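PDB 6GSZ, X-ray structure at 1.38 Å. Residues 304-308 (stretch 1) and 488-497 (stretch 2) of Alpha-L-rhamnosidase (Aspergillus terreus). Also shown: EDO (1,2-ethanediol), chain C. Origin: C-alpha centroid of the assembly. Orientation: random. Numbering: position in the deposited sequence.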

# COMPACT_ATOMS: atom_id res chain seq x y z
N PRO A 304 -2.29 -7.23 -13.18
CA PRO A 304 -1.75 -6.66 -11.95
C PRO A 304 -0.27 -7.00 -11.75
O PRO A 304 0.14 -8.12 -12.08
N ASP A 305 0.46 -6.06 -11.15
CA ASP A 305 1.82 -6.31 -10.69
C ASP A 305 1.82 -6.80 -9.26
O ASP A 305 2.85 -7.39 -8.84
N GLY A 306 0.80 -6.49 -8.48
CA GLY A 306 0.73 -6.82 -7.10
C GLY A 306 -0.55 -7.53 -6.73
O GLY A 306 -1.27 -7.98 -7.59
N PRO A 307 -0.82 -7.66 -5.43
CA PRO A 307 -1.92 -8.48 -4.97
C PRO A 307 -3.21 -7.69 -5.01
O PRO A 307 -3.21 -6.47 -5.07
N PRO A 308 -4.35 -8.41 -4.99
CA PRO A 308 -5.66 -7.77 -5.01
C PRO A 308 -6.07 -7.28 -3.63
O PRO A 308 -5.47 -7.60 -2.62
N ALA A 488 6.30 -4.31 -3.06
CA ALA A 488 6.99 -4.11 -4.32
C ALA A 488 6.01 -4.08 -5.52
O ALA A 488 6.10 -3.14 -6.34
N GLY A 489 5.19 -5.11 -5.65
CA GLY A 489 4.25 -5.15 -6.79
C GLY A 489 3.19 -4.05 -6.76
O GLY A 489 2.88 -3.43 -7.81
N PHE A 490 2.71 -3.78 -5.56
CA PHE A 490 1.74 -2.70 -5.35
C PHE A 490 2.30 -1.38 -5.84
O PHE A 490 1.65 -0.62 -6.55
N LEU A 491 3.53 -1.05 -5.42
CA LEU A 491 4.12 0.24 -5.80
C LEU A 491 4.64 0.22 -7.23
O LEU A 491 4.63 1.27 -7.88
N ARG A 492 4.99 -0.97 -7.76
CA ARG A 492 5.35 -1.03 -9.15
C ARG A 492 4.21 -0.48 -10.04
O ARG A 492 4.43 0.30 -10.99
N ALA A 493 3.00 -0.98 -9.75
CA ALA A 493 1.81 -0.59 -10.51
C ALA A 493 1.53 0.91 -10.35
O ALA A 493 1.28 1.64 -11.35
N TRP A 494 1.57 1.38 -9.10
CA TRP A 494 1.29 2.78 -8.83
C TRP A 494 2.25 3.70 -9.60
O TRP A 494 1.88 4.74 -10.16
N LEU A 495 3.55 3.33 -9.58
CA LEU A 495 4.55 4.14 -10.22
C LEU A 495 4.46 4.13 -11.75
O LEU A 495 4.86 5.13 -12.38
N LYS A 496 3.91 3.05 -12.34
CA LYS A 496 3.60 3.09 -13.77
C LYS A 496 2.59 4.21 -14.09
O LYS A 496 2.73 4.97 -15.05
N ASP A 497 1.57 4.29 -13.24
CA ASP A 497 0.53 5.33 -13.41
C ASP A 497 1.12 6.70 -13.16
O ASP A 497 0.83 7.67 -13.90

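This is a small contact that joins close glycine-to-glycine backbone packing to one salt bridge, in which Lys496 of the helix reaches Asp305 of the loop; the buried area, both sides summed, is 264 Å². The close approach is at Gly306 and Gly489, whose CA atoms lie 3.9 Å apart, with Gly306 CA 3.7 Å from Gly489 C. Placing an ideal CB on each tests the need for glycine. On Gly489 it would fall 2.3 Å from Asp305 O; on Gly306 it would sit 2.6 Å from Phe490 N and 2.3 Å from EDO O2, so both would clash. Without that atom, Gly489 CA makes a CA-H...O contact with Asp305 O at 3.3 Å, with an angle of 129° at the hydrogen.

Asp305 has the largest covered area, 108 Å². Its CA-to-CB bond points toward the helix, and chi1 of -61° (m) accompanies a carboxylate placed beside Ala493, where OD2 is 3.6 Å from Ala493 CB. Lys496, one turn further on, also points toward the loop; chi1 is m and chi2 to chi4 are all t, an extended chain that brings Lys496 NZ to 3.1 Å from Asp305 OD2. This is a salt bridge, and its hydrogen bonds to OD1 and OD2 are both weak. Arg492, t at chi1 through chi3, contributes packing through CD, 4.0 Å from Asp305 OD1. Its NE lies 4.5 Å from the same OD1, but the oxygen is well out of the guanidinium plane, so the relation is one of charge alone.

Phe490 (chi1 177°, t) points sideways. Near its ring edge sits the 1,2-ethanediol, probably from the crystallisation liquor, whose O2 donates a weak hydrogen bond to Pro307 O (2.9 Å) and comes within 3.4 Å of Phe490 CA. Leu491 points away and takes no part.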

# COMPACT_ATOMS: atom_id res chain seq x y z
CB PRO A 304 -2.58 -7.28 -10.85
CG PRO A 304 -3.87 -7.69 -11.51
CD PRO A 304 -3.45 -8.10 -12.90
CB ASP A 305 2.65 -5.05 -10.83
CG ASP A 305 2.76 -4.58 -12.26
OD1 ASP A 305 3.30 -5.33 -13.09
OD2 ASP A 305 2.22 -3.48 -12.58
CB PRO A 307 -1.53 -8.79 -3.52
CG PRO A 307 -0.78 -7.56 -3.10
CD PRO A 307 -0.03 -7.07 -4.33
CB PRO A 308 -6.58 -8.93 -5.45
CG PRO A 308 -5.94 -10.14 -4.86
CD PRO A 308 -4.46 -9.87 -4.96
CB ALA A 488 8.08 -5.14 -4.49
CB PHE A 490 1.38 -2.68 -3.87
CG PHE A 490 0.45 -1.61 -3.40
CD1 PHE A 490 0.89 -0.33 -3.19
CD2 PHE A 490 -0.90 -1.87 -3.19
CE1 PHE A 490 0.06 0.67 -2.70
CE2 PHE A 490 -1.72 -0.88 -2.68
CZ PHE A 490 -1.27 0.40 -2.47
CB LEU A 491 5.21 0.63 -4.80
CG LEU A 491 4.69 1.01 -3.42
CD1 LEU A 491 5.86 1.17 -2.47
CD2 LEU A 491 3.82 2.27 -3.45
CB ARG A 492 5.72 -2.44 -9.58
CG ARG A 492 6.32 -2.54 -10.96
CD ARG A 492 6.63 -3.96 -11.41
NE ARG A 492 7.51 -3.91 -12.57
CZ ARG A 492 8.18 -4.98 -13.02
NH1 ARG A 492 7.87 -6.19 -12.55
NH2 ARG A 492 9.19 -4.82 -13.89
CB ALA A 493 0.64 -1.46 -10.08
CB TRP A 494 1.27 3.05 -7.33
CG TRP A 494 0.88 4.43 -6.97
CD1 TRP A 494 -0.38 4.95 -7.02
CD2 TRP A 494 1.71 5.49 -6.51
NE1 TRP A 494 -0.36 6.26 -6.60
CE2 TRP A 494 0.92 6.64 -6.31
CE3 TRP A 494 3.09 5.60 -6.28
CZ2 TRP A 494 1.42 7.87 -5.88
CZ3 TRP A 494 3.60 6.81 -5.87
CH2 TRP A 494 2.78 7.93 -5.68
CB LEU A 495 5.95 3.75 -9.73
CG LEU A 495 6.27 4.21 -8.29
CD1 LEU A 495 7.46 3.45 -7.75
CD2 LEU A 495 6.51 5.71 -8.26
CB LYS A 496 3.04 1.74 -14.24
CG LYS A 496 4.10 0.65 -14.28
CD LYS A 496 3.50 -0.69 -14.67
CE LYS A 496 4.58 -1.73 -14.82
NZ LYS A 496 3.99 -3.07 -15.08
CB ASP A 497 -0.69 5.04 -12.54
CG ASP A 497 -1.49 3.83 -13.04
OD1 ASP A 497 -1.20 3.33 -14.16
OD2 ASP A 497 -2.42 3.43 -12.27
C1 EDO C . -1.73 -2.95 -6.95
O1 EDO C . -3.03 -2.37 -6.57
C2 EDO C . -1.59 -4.44 -6.61
O2 EDO C . -0.98 -4.70 -5.28